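Local coordinates for protein condensin complex subunit 3 (PDB 5OQR) that is a HEAT-repeat regulatory subunit of condensin, the complex required to convert interphase chromatin into mitotic-like condensed chromosomes, at residues A[173-177]-A[199-204]; A[164-168]-A[192-196]; A[180-185]-A[211-216]; A[119-123]-A[146-150]. All coordinates share one frame; numbering follows the deposited sequence.

Contact 1. Residues A[173-177]-A[199-204]; sequences SEVRR and DVDAAN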
loop_
_atom_site.group_PDB
_atom_site.type_symbol
_atom_site.label_atom_id
_atom_site.label_comp_id
_atom_site.label_asym_id
_atom_site.label_seq_id
_atom_site.Cartn_x
_atom_site.Cartn_y
_atom_site.Cartn_z
ATOM N N SER A 173 -9.067 5.643 -15.630
ATOM C CA SER A 173 -7.857 4.830 -15.645
ATOM C C SER A 173 -7.373 4.582 -17.068
ATOM O O SER A 173 -6.169 4.664 -17.342
ATOM C CB SER A 173 -8.108 3.505 -14.926
ATOM O OG SER A 173 -9.219 2.825 -15.480
ATOM N N GLU A 174 -8.292 4.279 -17.988
ATOM C CA GLU A 174 -7.896 4.024 -19.368
ATOM C C GLU A 174 -7.189 5.231 -19.968
ATOM O O GLU A 174 -6.249 5.079 -20.756
ATOM C CB GLU A 174 -9.118 3.654 -20.207
ATOM C CG GLU A 174 -9.746 2.325 -19.832
ATOM C CD GLU A 174 -10.913 1.962 -20.728
ATOM O OE1 GLU A 174 -11.324 2.813 -21.545
ATOM O OE2 GLU A 174 -11.418 0.826 -20.617
ATOM N N VAL A 175 -7.629 6.437 -19.614
ATOM C CA VAL A 175 -6.976 7.638 -20.122
ATOM C C VAL A 175 -5.558 7.731 -19.577
ATOM O O VAL A 175 -4.594 7.883 -20.334
ATOM C CB VAL A 175 -7.798 8.892 -19.773
ATOM C CG1 VAL A 175 -7.176 10.129 -20.411
ATOM C CG2 VAL A 175 -9.240 8.734 -20.231
ATOM N N ARG A 176 -5.411 7.635 -18.253
ATOM C CA ARG A 176 -4.085 7.664 -17.645
ATOM C C ARG A 176 -3.156 6.657 -18.311
ATOM O O ARG A 176 -2.002 6.970 -18.623
ATOM C CB ARG A 176 -4.190 7.384 -16.146
ATOM C CG ARG A 176 -4.857 8.492 -15.355
ATOM C CD ARG A 176 -4.601 8.343 -13.862
ATOM N NE ARG A 176 -5.123 7.089 -13.325
ATOM C CZ ARG A 176 -6.406 6.861 -13.066
ATOM N NH1 ARG A 176 -6.788 5.690 -12.575
ATOM N NH2 ARG A 176 -7.313 7.794 -13.313
ATOM N N ARG A 177 -3.646 5.436 -18.538
ATOM C CA ARG A 177 -2.808 4.412 -19.154
ATOM C C ARG A 177 -2.360 4.830 -20.547
ATOM O O ARG A 177 -1.208 4.598 -20.932
ATOM C CB ARG A 177 -3.556 3.081 -19.208
ATOM C CG ARG A 177 -2.770 1.985 -19.908
ATOM C CD ARG A 177 -3.209 0.591 -19.494
ATOM N NE ARG A 177 -4.459 0.178 -20.130
ATOM C CZ ARG A 177 -5.651 0.147 -19.542
ATOM N NH1 ARG A 177 -5.798 0.503 -18.272
ATOM N NH2 ARG A 177 -6.713 -0.254 -20.230
ATOM N N ASP A 199 -0.753 3.461 -8.834
ATOM C CA ASP A 199 -2.067 3.783 -9.369
ATOM C C ASP A 199 -3.119 2.862 -8.763
ATOM O O ASP A 199 -2.828 1.737 -8.348
ATOM C CB ASP A 199 -2.066 3.650 -10.891
ATOM C CG ASP A 199 -3.298 4.255 -11.532
ATOM O OD1 ASP A 199 -3.219 5.411 -11.996
ATOM O OD2 ASP A 199 -4.345 3.576 -11.571
ATOM N N VAL A 200 -4.361 3.350 -8.713
ATOM C CA VAL A 200 -5.429 2.564 -8.103
ATOM C C VAL A 200 -5.766 1.366 -8.976
ATOM O O VAL A 200 -6.225 0.332 -8.476
ATOM C CB VAL A 200 -6.686 3.420 -7.852
ATOM C CG1 VAL A 200 -7.629 2.700 -6.906
ATOM C CG2 VAL A 200 -6.325 4.780 -7.307
ATOM N N ASP A 201 -5.553 1.482 -10.283
ATOM C CA ASP A 201 -5.876 0.416 -11.220
ATOM C C ASP A 201 -4.671 -0.498 -11.393
ATOM O O ASP A 201 -3.557 -0.028 -11.648
ATOM C CB ASP A 201 -6.302 0.999 -12.567
ATOM C CG ASP A 201 -6.630 -0.070 -13.586
ATOM O OD1 ASP A 201 -5.712 -0.482 -14.322
ATOM O OD2 ASP A 201 -7.800 -0.502 -13.649
ATOM N N ALA A 202 -4.900 -1.805 -11.253
ATOM C CA ALA A 202 -3.805 -2.764 -11.347
ATOM C C ALA A 202 -3.149 -2.726 -12.721
ATOM O O ALA A 202 -1.921 -2.805 -12.831
ATOM C CB ALA A 202 -4.316 -4.170 -11.038
ATOM N N ALA A 203 -3.951 -2.609 -13.782
ATOM C CA ALA A 203 -3.388 -2.610 -15.129
ATOM C C ALA A 203 -2.432 -1.442 -15.325
ATOM O O ALA A 203 -1.393 -1.585 -15.978
ATOM C CB ALA A 203 -4.505 -2.574 -16.172
ATOM N N ASN A 204 -2.762 -0.278 -14.765
ATOM C CA ASN A 204 -1.865 0.867 -14.874
ATOM C C ASN A 204 -0.559 0.612 -14.135
ATOM O O ASN A 204 0.522 0.933 -14.642
ATOM C CB ASN A 204 -2.545 2.125 -14.338
ATOM C CG ASN A 204 -3.799 2.478 -15.106
ATOM O OD1 ASN A 204 -4.573 1.601 -15.489
ATOM N ND2 ASN A 204 -4.002 3.766 -15.346
#

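Contact 2. Residues A[164-168]-A[192-196]; sequences LFLLQ and FILER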
loop_
_atom_site.group_PDB
_atom_site.type_symbol
_atom_site.label_atom_id
_atom_site.label_comp_id
_atom_site.label_asym_id
_atom_site.label_seq_id
_atom_site.Cartn_x
_atom_site.Cartn_y
_atom_site.Cartn_z
ATOM N N LEU A 164 1.588 15.066 -18.412
ATOM C CA LEU A 164 1.824 14.879 -16.984
ATOM C C LEU A 164 0.576 15.217 -16.183
ATOM O O LEU A 164 0.264 14.559 -15.185
ATOM C CB LEU A 164 2.984 15.760 -16.523
ATOM C CG LEU A 164 4.314 15.659 -17.267
ATOM C CD1 LEU A 164 5.243 16.770 -16.804
ATOM C CD2 LEU A 164 4.951 14.302 -17.047
ATOM N N PHE A 165 -0.152 16.244 -16.620
ATOM C CA PHE A 165 -1.285 16.753 -15.858
ATOM C C PHE A 165 -2.453 15.775 -15.874
ATOM O O PHE A 165 -3.107 15.565 -14.845
ATOM C CB PHE A 165 -1.684 18.116 -16.427
ATOM C CG PHE A 165 -3.006 18.625 -15.945
ATOM C CD1 PHE A 165 -4.154 18.404 -16.684
ATOM C CD2 PHE A 165 -3.099 19.347 -14.768
ATOM C CE1 PHE A 165 -5.373 18.880 -16.252
ATOM C CE2 PHE A 165 -4.317 19.825 -14.331
ATOM C CZ PHE A 165 -5.455 19.593 -15.075
ATOM N N LEU A 166 -2.730 15.162 -17.027
ATOM C CA LEU A 166 -3.806 14.179 -17.109
ATOM C C LEU A 166 -3.386 12.852 -16.491
ATOM O O LEU A 166 -4.129 12.265 -15.696
ATOM C CB LEU A 166 -4.220 13.978 -18.567
ATOM C CG LEU A 166 -4.887 15.178 -19.237
ATOM C CD1 LEU A 166 -5.031 14.933 -20.721
ATOM C CD2 LEU A 166 -6.243 15.457 -18.610
ATOM N N LEU A 167 -2.201 12.365 -16.858
ATOM C CA LEU A 167 -1.619 11.173 -16.255
ATOM C C LEU A 167 -1.756 11.213 -14.741
ATOM O O LEU A 167 -1.970 10.183 -14.096
ATOM C CB LEU A 167 -0.144 11.062 -16.648
ATOM C CG LEU A 167 0.680 9.970 -15.966
ATOM C CD1 LEU A 167 0.215 8.606 -16.427
ATOM C CD2 LEU A 167 2.158 10.165 -16.246
ATOM N N GLN A 168 -1.636 12.410 -14.174
ATOM C CA GLN A 168 -1.566 12.589 -12.733
ATOM C C GLN A 168 -2.927 12.817 -12.091
ATOM O O GLN A 168 -3.128 12.426 -10.934
ATOM C CB GLN A 168 -0.638 13.765 -12.428
ATOM C CG GLN A 168 -0.425 14.072 -10.959
ATOM C CD GLN A 168 0.538 15.232 -10.728
ATOM O OE1 GLN A 168 0.611 15.764 -9.623
ATOM N NE2 GLN A 168 1.278 15.631 -11.761
ATOM N N PHE A 192 6.824 11.096 -12.521
ATOM C CA PHE A 192 5.375 10.956 -12.584
ATOM C C PHE A 192 4.951 9.567 -13.042
ATOM O O PHE A 192 3.917 9.065 -12.589
ATOM C CB PHE A 192 4.791 12.023 -13.509
ATOM C CG PHE A 192 5.154 13.424 -13.111
ATOM C CD1 PHE A 192 4.328 14.159 -12.278
ATOM C CD2 PHE A 192 6.331 14.001 -13.560
ATOM C CE1 PHE A 192 4.664 15.446 -11.907
ATOM C CE2 PHE A 192 6.673 15.287 -13.192
ATOM C CZ PHE A 192 5.839 16.010 -12.365
ATOM N N ILE A 193 5.724 8.930 -13.925
ATOM C CA ILE A 193 5.378 7.575 -14.339
ATOM C C ILE A 193 5.612 6.602 -13.192
ATOM O O ILE A 193 4.872 5.624 -13.036
ATOM C CB ILE A 193 6.161 7.164 -15.603
ATOM C CG1 ILE A 193 7.638 6.902 -15.286
ATOM C CG2 ILE A 193 6.024 8.237 -16.683
ATOM C CD1 ILE A 193 8.441 6.389 -16.461
ATOM N N LEU A 194 6.628 6.858 -12.365
ATOM C CA LEU A 194 6.877 6.002 -11.212
ATOM C C LEU A 194 5.757 6.117 -10.189
ATOM O O LEU A 194 5.398 5.128 -9.540
ATOM C CB LEU A 194 8.224 6.358 -10.584
ATOM C CG LEU A 194 9.451 5.586 -11.081
ATOM C CD1 LEU A 194 9.353 5.210 -12.557
ATOM C CD2 LEU A 194 10.712 6.400 -10.816
ATOM N N GLU A 195 5.189 7.313 -10.029
ATOM C CA GLU A 195 4.031 7.457 -9.157
ATOM C C GLU A 195 2.906 6.524 -9.580
ATOM O O GLU A 195 2.152 6.036 -8.730
ATOM C CB GLU A 195 3.550 8.907 -9.158
ATOM C CG GLU A 195 2.418 9.180 -8.182
ATOM C CD GLU A 195 1.939 10.616 -8.230
ATOM O OE1 GLU A 195 1.774 11.151 -9.347
ATOM O OE2 GLU A 195 1.732 11.212 -7.151
ATOM N N ARG A 196 2.780 6.255 -10.881
ATOM C CA ARG A 196 1.729 5.364 -11.354
ATOM C C ARG A 196 1.930 3.939 -10.865
ATOM O O ARG A 196 0.974 3.157 -10.861
ATOM C CB ARG A 196 1.662 5.373 -12.882
ATOM C CG ARG A 196 1.656 6.750 -13.529
ATOM C CD ARG A 196 0.923 7.811 -12.716
ATOM N NE ARG A 196 -0.393 7.380 -12.258
ATOM C CZ ARG A 196 -1.130 8.051 -11.379
ATOM N NH1 ARG A 196 -0.681 9.185 -10.861
ATOM N NH2 ARG A 196 -2.317 7.587 -11.016
#

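Contact 3. Residues A[180-185]-A[211-216]; sequences LLNIEV and RVLPKI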
loop_
_atom_site.group_PDB
_atom_site.type_symbol
_atom_site.label_atom_id
_atom_site.label_comp_id
_atom_site.label_asym_id
_atom_site.label_seq_id
_atom_site.Cartn_x
_atom_site.Cartn_y
_atom_site.Cartn_z
ATOM N N LEU A 180 0.248 7.193 -20.069
ATOM C CA LEU A 180 1.384 6.471 -19.514
ATOM C C LEU A 180 2.143 5.704 -20.587
ATOM O O LEU A 180 3.347 5.462 -20.441
ATOM C CB LEU A 180 0.887 5.521 -18.422
ATOM C CG LEU A 180 1.887 4.611 -17.711
ATOM C CD1 LEU A 180 3.107 5.380 -17.234
ATOM C CD2 LEU A 180 1.189 3.929 -16.546
ATOM N N LEU A 181 1.468 5.324 -21.670
ATOM C CA LEU A 181 2.063 4.470 -22.689
ATOM C C LEU A 181 2.679 5.238 -23.852
ATOM O O LEU A 181 3.373 4.626 -24.671
ATOM C CB LEU A 181 1.011 3.500 -23.235
ATOM C CG LEU A 181 0.911 2.149 -22.526
ATOM C CD1 LEU A 181 -0.358 1.428 -22.941
ATOM C CD2 LEU A 181 2.130 1.297 -22.836
ATOM N N ASN A 182 2.449 6.548 -23.951
ATOM C CA ASN A 182 2.936 7.322 -25.084
ATOM C C ASN A 182 3.728 8.561 -24.697
ATOM O O ASN A 182 4.269 9.221 -25.589
ATOM C CB ASN A 182 1.762 7.751 -25.978
ATOM C CG ASN A 182 0.911 6.579 -26.421
ATOM O OD1 ASN A 182 1.127 6.009 -27.490
ATOM N ND2 ASN A 182 -0.059 6.208 -25.595
ATOM N N ILE A 183 3.823 8.894 -23.410
ATOM C CA ILE A 183 4.581 10.073 -23.010
ATOM C C ILE A 183 6.078 9.795 -23.122
ATOM O O ILE A 183 6.538 8.649 -23.063
ATOM C CB ILE A 183 4.197 10.505 -21.585
ATOM C CG1 ILE A 183 4.928 11.790 -21.201
ATOM C CG2 ILE A 183 4.511 9.396 -20.584
ATOM C CD1 ILE A 183 4.269 12.548 -20.074
ATOM N N GLU A 184 6.849 10.867 -23.293
ATOM C CA GLU A 184 8.294 10.734 -23.393
ATOM C C GLU A 184 8.877 10.318 -22.048
ATOM O O GLU A 184 8.355 10.662 -20.984
ATOM C CB GLU A 184 8.935 12.045 -23.863
ATOM C CG GLU A 184 9.319 13.025 -22.751
ATOM C CD GLU A 184 10.035 14.252 -23.278
ATOM O OE1 GLU A 184 9.381 15.308 -23.435
ATOM O OE2 GLU A 184 11.254 14.154 -23.545
ATOM N N VAL A 185 9.974 9.572 -22.106
ATOM C CA VAL A 185 10.638 9.054 -20.918
ATOM C C VAL A 185 11.897 9.879 -20.690
ATOM O O VAL A 185 12.849 9.809 -21.474
ATOM C CB VAL A 185 10.965 7.562 -21.065
ATOM C CG1 VAL A 185 11.740 7.058 -19.861
ATOM C CG2 VAL A 185 9.686 6.759 -21.243
ATOM N N ARG A 211 5.887 -2.254 -19.620
ATOM C CA ARG A 211 6.116 -1.542 -20.873
ATOM C C ARG A 211 6.946 -0.280 -20.717
ATOM O O ARG A 211 7.834 -0.030 -21.534
ATOM C CB ARG A 211 4.772 -1.170 -21.520
ATOM C CG ARG A 211 3.756 -2.305 -21.576
ATOM C CD ARG A 211 3.263 -2.551 -22.990
ATOM N NE ARG A 211 4.264 -3.231 -23.808
ATOM C CZ ARG A 211 4.060 -3.643 -25.055
ATOM N NH1 ARG A 211 5.033 -4.255 -25.717
ATOM N NH2 ARG A 211 2.887 -3.446 -25.643
ATOM N N VAL A 212 6.691 0.521 -19.683
ATOM C CA VAL A 212 7.262 1.862 -19.631
ATOM C C VAL A 212 8.718 1.826 -19.187
ATOM O O VAL A 212 9.562 2.543 -19.734
ATOM C CB VAL A 212 6.416 2.761 -18.711
ATOM C CG1 VAL A 212 6.857 4.209 -18.845
ATOM C CG2 VAL A 212 4.935 2.624 -19.034
ATOM N N LEU A 213 9.041 1.014 -18.188
ATOM C CA LEU A 213 10.397 0.980 -17.658
ATOM C C LEU A 213 11.346 0.308 -18.643
ATOM O O LEU A 213 12.453 0.813 -18.866
ATOM C CB LEU A 213 10.424 0.272 -16.303
ATOM C CG LEU A 213 10.033 1.174 -15.128
ATOM C CD1 LEU A 213 9.667 0.359 -13.906
ATOM C CD2 LEU A 213 11.161 2.134 -14.797
ATOM N N PRO A 214 10.974 -0.828 -19.237
ATOM C CA PRO A 214 11.821 -1.399 -20.296
ATOM C C PRO A 214 12.281 -0.385 -21.327
ATOM O O PRO A 214 13.388 -0.518 -21.863
ATOM C CB PRO A 214 10.915 -2.464 -20.924
ATOM C CG PRO A 214 9.892 -2.799 -19.877
ATOM C CD PRO A 214 9.972 -1.796 -18.763
ATOM N N LYS A 215 11.463 0.627 -21.630
ATOM C CA LYS A 215 11.881 1.658 -22.574
ATOM C C LYS A 215 13.173 2.327 -22.126
ATOM O O LYS A 215 13.979 2.743 -22.965
ATOM C CB LYS A 215 10.769 2.693 -22.751
ATOM C CG LYS A 215 9.786 2.343 -23.859
ATOM C CD LYS A 215 8.350 2.687 -23.495
ATOM C CE LYS A 215 8.154 4.179 -23.286
ATOM N NZ LYS A 215 6.713 4.533 -23.146
ATOM N N ILE A 216 13.391 2.437 -20.818
ATOM C CA ILE A 216 14.677 2.893 -20.305
ATOM C C ILE A 216 15.685 1.768 -20.488
ATOM O O ILE A 216 15.514 0.669 -19.948
ATOM C CB ILE A 216 14.565 3.312 -18.834
ATOM C CG1 ILE A 216 13.513 4.410 -18.672
ATOM C CG2 ILE A 216 15.901 3.822 -18.324
ATOM C CD1 ILE A 216 12.883 4.444 -17.311
#

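Contact 4. Residues A[119-123]-A[146-150]; sequences YNTLK and SRLQE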
loop_
_atom_site.group_PDB
_atom_site.type_symbol
_atom_site.label_atom_id
_atom_site.label_comp_id
_atom_site.label_asym_id
_atom_site.label_seq_id
_atom_site.Cartn_x
_atom_site.Cartn_y
_atom_site.Cartn_z
ATOM N N TYR A 119 0.833 21.214 -38.925
ATOM C CA TYR A 119 1.352 20.876 -37.604
ATOM C C TYR A 119 0.746 21.774 -36.530
ATOM O O TYR A 119 0.235 21.286 -35.515
ATOM C CB TYR A 119 2.880 20.992 -37.613
ATOM C CG TYR A 119 3.588 20.415 -36.404
ATOM C CD1 TYR A 119 3.462 21.000 -35.151
ATOM C CD2 TYR A 119 4.413 19.304 -36.525
ATOM C CE1 TYR A 119 4.117 20.482 -34.050
ATOM C CE2 TYR A 119 5.074 18.780 -35.431
ATOM C CZ TYR A 119 4.922 19.372 -34.195
ATOM O OH TYR A 119 5.577 18.855 -33.101
ATOM N N ASN A 120 0.792 23.092 -36.738
ATOM C CA ASN A 120 0.323 24.023 -35.714
ATOM C C ASN A 120 -1.173 23.867 -35.474
ATOM O O ASN A 120 -1.624 23.757 -34.327
ATOM C CB ASN A 120 0.645 25.463 -36.118
ATOM C CG ASN A 120 2.089 25.648 -36.525
ATOM O OD1 ASN A 120 3.004 25.449 -35.727
ATOM N ND2 ASN A 120 2.302 26.051 -37.771
ATOM N N THR A 121 -1.962 23.866 -36.549
ATOM C CA THR A 121 -3.412 23.777 -36.406
ATOM C C THR A 121 -3.807 22.523 -35.638
ATOM O O THR A 121 -4.588 22.586 -34.682
ATOM C CB THR A 121 -4.075 23.795 -37.784
ATOM O OG1 THR A 121 -3.542 22.736 -38.590
ATOM C CG2 THR A 121 -3.836 25.130 -38.475
ATOM N N LEU A 122 -3.272 21.369 -36.044
ATOM C CA LEU A 122 -3.577 20.127 -35.343
ATOM C C LEU A 122 -3.223 20.223 -33.867
ATOM O O LEU A 122 -3.980 19.761 -33.006
ATOM C CB LEU A 122 -2.829 18.966 -35.998
ATOM C CG LEU A 122 -3.542 18.321 -37.185
ATOM C CD1 LEU A 122 -2.561 17.544 -38.044
ATOM C CD2 LEU A 122 -4.653 17.413 -36.689
ATOM N N LYS A 123 -2.074 20.823 -33.553
ATOM C CA LYS A 123 -1.651 20.927 -32.162
ATOM C C LYS A 123 -2.620 21.786 -31.359
ATOM O O LYS A 123 -3.060 21.395 -30.273
ATOM C CB LYS A 123 -0.234 21.496 -32.094
ATOM C CG LYS A 123 0.261 21.742 -30.678
ATOM C CD LYS A 123 1.771 21.908 -30.611
ATOM C CE LYS A 123 2.496 20.612 -30.934
ATOM N NZ LYS A 123 3.953 20.695 -30.643
ATOM N N SER A 146 0.101 12.896 -28.710
ATOM C CA SER A 146 1.426 12.356 -28.430
ATOM C C SER A 146 2.258 12.156 -29.689
ATOM O O SER A 146 3.453 11.866 -29.579
ATOM C CB SER A 146 1.302 11.025 -27.686
ATOM O OG SER A 146 0.655 10.052 -28.484
ATOM N N ARG A 147 1.665 12.291 -30.874
ATOM C CA ARG A 147 2.420 12.190 -32.115
ATOM C C ARG A 147 3.129 13.487 -32.484
ATOM O O ARG A 147 3.901 13.496 -33.448
ATOM C CB ARG A 147 1.487 11.770 -33.251
ATOM C CG ARG A 147 0.920 10.371 -33.088
ATOM C CD ARG A 147 1.974 9.311 -33.372
ATOM N NE ARG A 147 1.588 8.000 -32.857
ATOM C CZ ARG A 147 1.945 7.512 -31.671
ATOM N NH1 ARG A 147 2.712 8.217 -30.849
ATOM N NH2 ARG A 147 1.535 6.305 -31.304
ATOM N N LEU A 148 2.889 14.571 -31.746
ATOM C CA LEU A 148 3.542 15.853 -31.985
ATOM C C LEU A 148 4.377 16.282 -30.783
ATOM O O LEU A 148 4.533 17.476 -30.519
ATOM C CB LEU A 148 2.508 16.926 -32.324
ATOM C CG LEU A 148 1.596 16.640 -33.520
ATOM C CD1 LEU A 148 0.591 17.767 -33.695
ATOM C CD2 LEU A 148 2.404 16.445 -34.792
ATOM N N GLN A 149 4.922 15.318 -30.047
ATOM C CA GLN A 149 5.715 15.636 -28.868
ATOM C C GLN A 149 7.036 16.279 -29.270
ATOM O O GLN A 149 7.703 15.832 -30.208
ATOM C CB GLN A 149 5.970 14.375 -28.045
ATOM C CG GLN A 149 4.727 13.833 -27.356
ATOM C CD GLN A 149 5.018 12.662 -26.434
ATOM O OE1 GLN A 149 4.400 12.525 -25.380
ATOM N NE2 GLN A 149 5.957 11.809 -26.827
ATOM N N GLU A 150 7.413 17.327 -28.541
ATOM C CA GLU A 150 8.621 18.094 -28.832
ATOM C C GLU A 150 8.796 18.318 -30.330
ATOM O O GLU A 150 7.997 19.010 -30.963
ATOM C CB GLU A 150 9.857 17.394 -28.259
ATOM C CG GLU A 150 10.071 17.632 -26.761
ATOM C CD GLU A 150 11.487 18.073 -26.413
ATOM O OE1 GLU A 150 12.338 18.153 -27.324
ATOM O OE2 GLU A 150 11.749 18.340 -25.220
#

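Contact 1. Residues A[173-177]-A[199-204]
N204 sets both ends of its side-chain amide against helix 173-182. ND2 donates to S173 O over 3.1 Å, close to the amide plane and fairly straight, with an N-H...O angle of 165°. S173 O also accepts from R177 N, so one carbonyl of the first helical turn serves both its own helix and the neighbouring segment. The other end, N204 OD1, takes a more bent bond from R177 NH1 at 3.2 Å. It lies in the guanidinium plane, yet the two flat groups stand almost perpendicular, 85° apart. R177 gets there with CG anti to the backbone N (chi1 177°) and a bend at chi3, which also brings NH1 to 3.9 Å from A203 CB.

R176 makes the charged link. Its NE meets the syn lone pair of D199 OD1 at 2.9 Å, and NH1 adds a weak bond to OD2; guanidinium and carboxylate are nearly coplanar. D170 O receives R176 NH2, while D199 OD1 also forms a salt bridge with R196. D199 OD2 turns its anti lone pair to D201 N at 2.7 Å, closing an Asx turn, and D201 in turn N-caps helix 202-212 through its bond from N204 N. Replacing D199 by an alanine would probably leave R176 and R196 facing each other without their shared carboxylate and the D201 amide without its turn acceptor. The contact thus rests on directional polar bonds, in which one aspartate accepts from both R176 and the D201 amide and probably offsets the charge of two neighbouring arginines.

Contact 2. Residues A[164-168]-A[192-196]
R196 lies along L167, the two side chains sliding past each other in opposite directions, and ends over the leucine's carbonyl. From CB the chain bends at chi2 and chi3 (-34° and -48°), folding back against the leucine. R196 CG comes 3.7 Å from L167 CD1, and R196 CD lies 3.9 Å from L167 CG. Beyond them the guanidinium turns one face to L167 O, which sits 3.5 Å above its plane, over the centre, without a hydrogen bond. At the tip, NH1 forms a salt bridge with E195 OE1 at 3.5 Å, and NH2 pairs with D199.

L164 CD2 packs 3.8 Å from F192 CD2, with L164 CD1 over one face of the ring, and Q168 NE2 reaches F192 CE1 obliquely at 3.4 Å. E195 OE2 also bridges to a basic side chain of the chain of another protein. A leucine in place of R196 is likely to cost E195 and D199 one ionic partner each, leaving D199 to R176 and E195 to that basic group. No hydrogen bond spans the segments: apolar packing joins helices 158-169 and 190-195 of the HEAT solenoid, 164-168 lying in its fourth repeat, while the charges are probably offset by D199 and the partner protein.

Contact 3. Residues A[180-185]-A[211-216]
L180 and V212 meet at about a right angle, the leucine tip lying across one branch of the valine. V212 CG2 is the contacting methyl, 3.8 Å from L180 CD1 and 3.5 Å from L180 O, so it covers side chain and backbone together. Next along the helix, L181 crosses R211 obliquely and touches only its aliphatic part: L181 CD2 lies 3.8 Å from R211 CB.

V185 divides its two methyls between two neighbours, both met at a slant. With CG1 anti to the backbone N (chi1 176°), that methyl faces I216, where V185 CG1 and I216 CG1 are 3.4 Å apart; CG2, beside the backbone N, instead packs 3.6 Å from K215 CE. The lysine chain bends at chi2 and chi3 and carries its ammonium back toward the first segment. There K215 NZ stands 3.7 Å from L181 O and 4.1 Å from I183 O, distances that do not amount to hydrogen bonds but are consistent with a favourable pull between the charge and carbonyls near the C-terminal end of helix 173-182.

No hydrogen bond crosses between the segments. I193 of helix 190-195 touches both L180 and V212, and L167 also packs against L180. Side-chain packing between the C-terminal parts of two helices and the residues after them is consistent with the stacked-helix alpha solenoid of HEAT-repeat proteins, and 180-185 lies in the fourth of this chain's HEAT repeats.

Contact 4. Residues A[119-123]-A[146-150]
The Y119 ring takes L148 CD2 over one face and has K123 NZ at its edge, in the ring plane. The face contact is a CH-pi interaction: L148 CD2 lies 4.0 Å from the ring centroid and 24° off the normal, displaced toward the rim, with Y119 CE2 the closest ring atom at 3.6 Å. Phenol and leucine run past each other in opposite directions, which brings the hydroxyl to the backbone beyond the leucine. Y119 OH is 3.2 Å from E150 O, where it makes a weak bond that is not settled, because L148 O stands at 3.1 Å from the same hydroxyl.

K123 approaches the same carbonyl. Its CG is anti to the backbone N (chi1 176°) and the chain then bends at chi3, laying CE 3.9 Å from L148 CB before NZ gives weak hydrogen bonds to L148 O, at 3.3 Å, and to Y119 OH. The other leucine methyl, L148 CD1, lies 4.3 Å from L122 CB, on the helix itself. L148 therefore fits among three residues of helix 116-129, spanning one turn from Y119 to K123.

Both segments belong to the third HEAT repeat, and the contact joins helix 116-129 to the loop that follows helix 135-145. The geometry implies a surface contact in which L148 is the largest single contributor to the buried area, nearly half of it, while a weak bond from the K123 ammonium and a hydroxyl whose acceptor is not settled lie at the carbonyls of L148 and E150.

How the contacts relate
Contact 4 closes first along the chain, within HEAT 3; contacts 2, 1 and 3 then interleave, their first segments on helices 158-169 and 173-182, their second segments running from helix 190-195 to beyond helix 202-212. Centres of contacts 1 and 2 are about 10 Å apart, those of 2 and 3 about 12 Å, and all three touch one another. Contacts 1 and 3 share helices 173-182 and 202-212. Contact 4, its centre about 19 Å from that of contact 3, meets it through Q149 and S146 against N182. Contacts 1 to 3 thus form one continuous patch of packing along the solenoid, which contact 4 joins through those loop residues; contacts 1 and 2 also touch the other protein's chain.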